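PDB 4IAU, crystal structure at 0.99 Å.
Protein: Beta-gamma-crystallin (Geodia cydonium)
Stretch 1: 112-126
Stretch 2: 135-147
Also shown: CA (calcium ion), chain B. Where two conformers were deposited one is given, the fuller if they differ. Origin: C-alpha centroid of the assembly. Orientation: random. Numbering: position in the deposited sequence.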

# COMPACT_ATOMS: atom_id res chain seq x y z
N GLY A 112 9.32 -9.45 -6.65
CA GLY A 112 8.16 -10.33 -6.79
C GLY A 112 6.91 -9.67 -6.22
O GLY A 112 6.72 -9.56 -5.00
N VAL A 113 6.02 -9.23 -7.09
CA VAL A 113 4.80 -8.53 -6.68
C VAL A 113 3.83 -9.52 -6.06
O VAL A 113 3.53 -10.56 -6.66
CB VAL A 113 4.12 -7.85 -7.87
CG1 VAL A 113 2.78 -7.24 -7.45
CG2 VAL A 113 5.03 -6.78 -8.47
N SER A 114 3.27 -9.17 -4.90
CA SER A 114 2.27 -9.98 -4.25
C SER A 114 0.97 -9.28 -3.85
O SER A 114 0.05 -9.98 -3.42
CB SER A 114 2.85 -10.69 -3.01
OG SER A 114 3.96 -11.50 -3.37
N SER A 115 0.84 -7.97 -3.99
CA SER A 115 -0.43 -7.30 -3.75
C SER A 115 -0.40 -5.94 -4.44
O SER A 115 0.65 -5.47 -4.90
CB SER A 115 -0.76 -7.17 -2.25
OG SER A 115 0.20 -6.38 -1.56
N ALA A 116 -1.59 -5.30 -4.51
CA ALA A 116 -1.69 -4.02 -5.19
C ALA A 116 -2.91 -3.26 -4.72
O ALA A 116 -3.93 -3.86 -4.39
CB ALA A 116 -1.79 -4.17 -6.70
N LEU A 117 -2.80 -1.93 -4.77
CA LEU A 117 -3.92 -1.03 -4.62
C LEU A 117 -4.06 -0.23 -5.90
O LEU A 117 -3.15 0.49 -6.27
CB LEU A 117 -3.72 -0.07 -3.43
CG LEU A 117 -3.72 -0.77 -2.08
CD1 LEU A 117 -3.27 0.20 -0.98
CD2 LEU A 117 -5.10 -1.33 -1.75
N ILE A 118 -5.22 -0.36 -6.57
CA ILE A 118 -5.47 0.40 -7.78
C ILE A 118 -6.48 1.48 -7.42
O ILE A 118 -7.65 1.17 -7.11
CB ILE A 118 -5.96 -0.45 -8.96
CG1 ILE A 118 -4.97 -1.57 -9.26
CG2 ILE A 118 -6.16 0.46 -10.16
CD1 ILE A 118 -5.30 -2.45 -10.45
N SER A 119 -6.05 2.74 -7.45
CA SER A 119 -6.95 3.84 -7.14
C SER A 119 -7.62 4.41 -8.39
O SER A 119 -8.76 4.85 -8.34
CB SER A 119 -6.24 4.96 -6.39
OG SER A 119 -7.12 6.05 -6.11
N GLN A 120 -6.92 4.44 -9.51
CA GLN A 120 -7.43 5.07 -10.71
C GLN A 120 -6.93 4.30 -11.91
O GLN A 120 -5.80 3.82 -11.91
CB GLN A 120 -6.93 6.52 -10.82
CG GLN A 120 -7.73 7.41 -11.72
CD GLN A 120 -7.08 8.79 -11.79
OE1 GLN A 120 -7.63 9.79 -11.23
NE2 GLN A 120 -5.89 9.09 -12.22
N GLY A 121 -7.77 4.24 -12.95
CA GLY A 121 -7.40 3.67 -14.22
C GLY A 121 -7.83 2.22 -14.40
O GLY A 121 -8.04 1.48 -13.48
N GLN A 122 -7.88 1.86 -15.70
CA GLN A 122 -8.03 0.50 -16.12
C GLN A 122 -6.66 0.03 -16.63
O GLN A 122 -6.02 0.75 -17.37
CB GLN A 122 -9.06 0.32 -17.22
CG GLN A 122 -10.45 0.76 -16.77
CD GLN A 122 -11.07 -0.23 -15.81
OE1 GLN A 122 -10.89 -1.45 -15.86
NE2 GLN A 122 -11.77 0.33 -14.83
N TRP A 123 -6.28 -1.20 -16.24
CA TRP A 123 -4.92 -1.67 -16.50
C TRP A 123 -4.96 -3.09 -17.04
O TRP A 123 -5.83 -3.87 -16.68
CB TRP A 123 -4.13 -1.64 -15.19
CG TRP A 123 -4.03 -0.32 -14.50
CD1 TRP A 123 -5.02 0.30 -13.76
CD2 TRP A 123 -2.91 0.56 -14.51
NE1 TRP A 123 -4.57 1.51 -13.31
CE2 TRP A 123 -3.27 1.69 -13.73
CE3 TRP A 123 -1.64 0.49 -15.07
CZ2 TRP A 123 -2.39 2.74 -13.50
CZ3 TRP A 123 -0.76 1.53 -14.82
CH2 TRP A 123 -1.14 2.64 -14.03
N ARG A 124 -3.94 -3.41 -17.82
CA ARG A 124 -3.70 -4.79 -18.25
C ARG A 124 -2.40 -5.26 -17.62
O ARG A 124 -1.39 -4.58 -17.64
CB ARG A 124 -3.59 -4.89 -19.79
CG ARG A 124 -4.87 -4.59 -20.49
CD ARG A 124 -4.89 -5.15 -21.89
NE ARG A 124 -5.31 -6.56 -21.66
CZ ARG A 124 -6.54 -7.04 -21.51
NH1 ARG A 124 -7.64 -6.27 -21.58
NH2 ARG A 124 -6.67 -8.34 -21.29
N LEU A 125 -2.48 -6.44 -17.01
CA LEU A 125 -1.41 -7.01 -16.20
C LEU A 125 -0.81 -8.21 -16.93
O LEU A 125 -1.56 -9.13 -17.31
CB LEU A 125 -1.96 -7.48 -14.85
CG LEU A 125 -2.22 -6.32 -13.85
CD1 LEU A 125 -3.32 -5.39 -14.26
CD2 LEU A 125 -2.52 -6.94 -12.49
N TYR A 126 0.51 -8.23 -17.02
CA TYR A 126 1.28 -9.21 -17.79
C TYR A 126 2.32 -9.88 -16.95
O TYR A 126 2.93 -9.28 -16.04
CB TYR A 126 1.99 -8.50 -18.95
CG TYR A 126 1.13 -7.80 -19.93
CD1 TYR A 126 0.70 -6.50 -19.66
CD2 TYR A 126 0.78 -8.37 -21.16
CE1 TYR A 126 -0.09 -5.83 -20.59
CE2 TYR A 126 -0.00 -7.70 -22.09
CZ TYR A 126 -0.44 -6.43 -21.79
OH TYR A 126 -1.20 -5.69 -22.65
CA CA B . 6.32 -11.27 -3.21
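Stretch 2 (135-147) STRRGPGVYVNAG

The most unusual feature of this contact is a pair of like charges: the guanidinium groups of Arg124 and Arg137 lie against each other, with Arg124 NH1 3.1 Å from Arg137 NH1 and over the face of the Arg137 group. Two donors cannot bond to each other, and the Arg124 group is instead held by Ser135. Its NE donates to Ser135 OG at 2.7 Å, and its NH2 reaches the same Ser135 OG at 3.1 Å and, weakly, Ser135 O at 3.2 Å.

Stretch 2 runs antiparallel to stretch 1 in two separate ladders, whose register shifts by two residues across the intervening loops. In the first, strand 135-138 lies along strand 123-126 with a crossing angle of 146° and a closest axial approach of 4.4 Å. Trp123 pairs with Arg138 through Trp123 N to Arg138 O (2.8 Å) and Arg138 N to Trp123 O (2.9 Å); Leu125 pairs with Thr136 through Leu125 N to Thr136 O (2.8 Å) and Thr136 N to Leu125 O (3.1 Å). Between these pairs Arg124 and Arg137 face each other as a non-hydrogen-bonded pair, CA to CA 4.5 Å; being directly paired, they send their side chains to the same face of the sheet, where the guanidinium groups meet. On that face, too, Ser135 CB packs over the Tyr126 ring, 3.6 Å from its centroid.

At the junction, Gly139 CA approaches Gly121 O to 3.4 Å, and Pro140 CD lies 3.3 Å from the same Gly121 O. A CB on Gly139 would clash with Gln122 NE2. The CA-to-CB bond of Gln122 points sideways, but the end of the side chain comes nearer to stretch 2, with Gln122 OE1 3.4 Å from Arg137 CD.

The second ladder, strand 141-143 against strand 115-118, is almost exactly antiparallel at 174°, with the axes approaching to 5.1 Å. Ile118 and Gly141 exchange bonds from Ile118 N to Gly141 O (3.0 Å) and from Gly141 N to Ile118 O (2.9 Å). Ala116 N and Tyr143 O, and Tyr143 N and Ala116 O, are likewise joined at 3.0 Å each. On the face shared by Ile118 and Tyr143, Ile118 CD1 touches Tyr143 CE2 at 3.8 Å and Arg138 CB at 3.8 Å, linking the two ladders; on the other, Leu117 CD2 meets Val142 CG1 at 3.9 Å. Tyr143 OH turns back to Gly139 O at 2.7 Å, bracing the junction within stretch 2.

Beyond the strand, Asn145 CA makes a CA-H...O contact with Ser114 O at 3.1 Å. Ser114 OG coordinates the calcium ion at 2.4 Å, as does Gly112 O at 2.5 Å.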

# COMPACT_ATOMS: atom_id res chain seq x y z
N SER A 135 -2.76 -11.27 -20.81
CA SER A 135 -2.99 -10.29 -19.78
C SER A 135 -4.37 -10.39 -19.19
O SER A 135 -5.30 -10.88 -19.80
CB SER A 135 -2.72 -8.88 -20.26
OG SER A 135 -3.56 -8.59 -21.33
N THR A 136 -4.51 -9.85 -17.98
CA THR A 136 -5.75 -9.69 -17.30
C THR A 136 -6.03 -8.20 -17.10
O THR A 136 -5.12 -7.43 -16.92
CB THR A 136 -5.88 -10.39 -15.93
OG1 THR A 136 -4.75 -10.00 -15.12
CG2 THR A 136 -5.87 -11.88 -15.99
N ARG A 137 -7.30 -7.81 -17.11
CA ARG A 137 -7.70 -6.44 -16.88
C ARG A 137 -8.11 -6.24 -15.44
O ARG A 137 -8.87 -7.02 -14.89
CB ARG A 137 -8.86 -6.00 -17.79
CG ARG A 137 -9.21 -4.54 -17.54
CD ARG A 137 -10.46 -4.00 -18.14
NE ARG A 137 -10.27 -3.66 -19.52
CZ ARG A 137 -10.26 -4.47 -20.57
NH1 ARG A 137 -10.43 -5.76 -20.33
NH2 ARG A 137 -10.08 -4.02 -21.82
N ARG A 138 -7.61 -5.17 -14.85
CA ARG A 138 -8.04 -4.75 -13.51
C ARG A 138 -8.21 -3.25 -13.47
O ARG A 138 -7.38 -2.48 -13.98
CB ARG A 138 -7.07 -5.21 -12.43
CG ARG A 138 -7.01 -6.70 -12.19
CD ARG A 138 -8.30 -7.25 -11.58
NE ARG A 138 -8.22 -8.67 -11.26
CZ ARG A 138 -8.42 -9.67 -12.11
NH1 ARG A 138 -8.70 -9.42 -13.36
NH2 ARG A 138 -8.34 -10.91 -11.62
N GLY A 139 -9.28 -2.83 -12.79
CA GLY A 139 -9.54 -1.43 -12.49
C GLY A 139 -9.42 -1.19 -11.00
O GLY A 139 -8.84 -1.98 -10.24
N PRO A 140 -9.93 -0.06 -10.55
CA PRO A 140 -9.81 0.32 -9.15
C PRO A 140 -10.27 -0.78 -8.21
O PRO A 140 -11.31 -1.42 -8.42
CB PRO A 140 -10.68 1.57 -9.06
CG PRO A 140 -10.57 2.20 -10.41
CD PRO A 140 -10.55 1.01 -11.37
N GLY A 141 -9.52 -0.99 -7.15
CA GLY A 141 -9.83 -2.00 -6.19
C GLY A 141 -8.66 -2.24 -5.24
O GLY A 141 -7.57 -1.69 -5.35
N VAL A 142 -8.97 -3.13 -4.30
CA VAL A 142 -8.04 -3.56 -3.24
C VAL A 142 -7.70 -5.02 -3.49
O VAL A 142 -8.60 -5.88 -3.52
CB VAL A 142 -8.71 -3.37 -1.88
CG1 VAL A 142 -7.85 -3.90 -0.77
CG2 VAL A 142 -9.04 -1.90 -1.66
N TYR A 143 -6.43 -5.33 -3.72
CA TYR A 143 -6.01 -6.66 -4.16
C TYR A 143 -4.94 -7.19 -3.18
O TYR A 143 -3.76 -6.90 -3.31
CB TYR A 143 -5.50 -6.61 -5.59
CG TYR A 143 -6.50 -6.03 -6.54
CD1 TYR A 143 -7.55 -6.79 -7.07
CD2 TYR A 143 -6.45 -4.69 -6.93
CE1 TYR A 143 -8.46 -6.27 -7.92
CE2 TYR A 143 -7.36 -4.17 -7.78
CZ TYR A 143 -8.38 -4.93 -8.29
OH TYR A 143 -9.31 -4.44 -9.17
N VAL A 144 -5.37 -7.93 -2.14
CA VAL A 144 -4.50 -8.26 -1.06
C VAL A 144 -3.51 -9.40 -1.37
O VAL A 144 -2.58 -9.61 -0.59
CB VAL A 144 -5.26 -8.62 0.25
CG1 VAL A 144 -6.10 -7.47 0.74
CG2 VAL A 144 -6.08 -9.89 0.07
N ASN A 145 -3.71 -10.08 -2.49
CA ASN A 145 -2.79 -11.12 -2.92
C ASN A 145 -2.77 -11.11 -4.45
O ASN A 145 -3.55 -10.46 -5.12
CB ASN A 145 -3.19 -12.49 -2.30
CG ASN A 145 -4.60 -12.93 -2.69
OD1 ASN A 145 -5.12 -12.56 -3.67
ND2 ASN A 145 -5.33 -13.59 -1.79
N ALA A 146 -1.83 -11.88 -5.01
CA ALA A 146 -1.62 -11.88 -6.45
C ALA A 146 -2.79 -12.50 -7.21
O ALA A 146 -3.17 -12.07 -8.31
CB ALA A 146 -0.33 -12.61 -6.81
N GLY A 147 -3.37 -13.54 -6.61
CA GLY A 147 -4.49 -14.20 -7.30
C GLY A 147 -5.61 -13.23 -7.54
O GLY A 147 -6.22 -13.26 -8.62
O HOH W 1 -2.31 -11.81 -16.48
O HOH W 2 8.65 -11.48 -3.06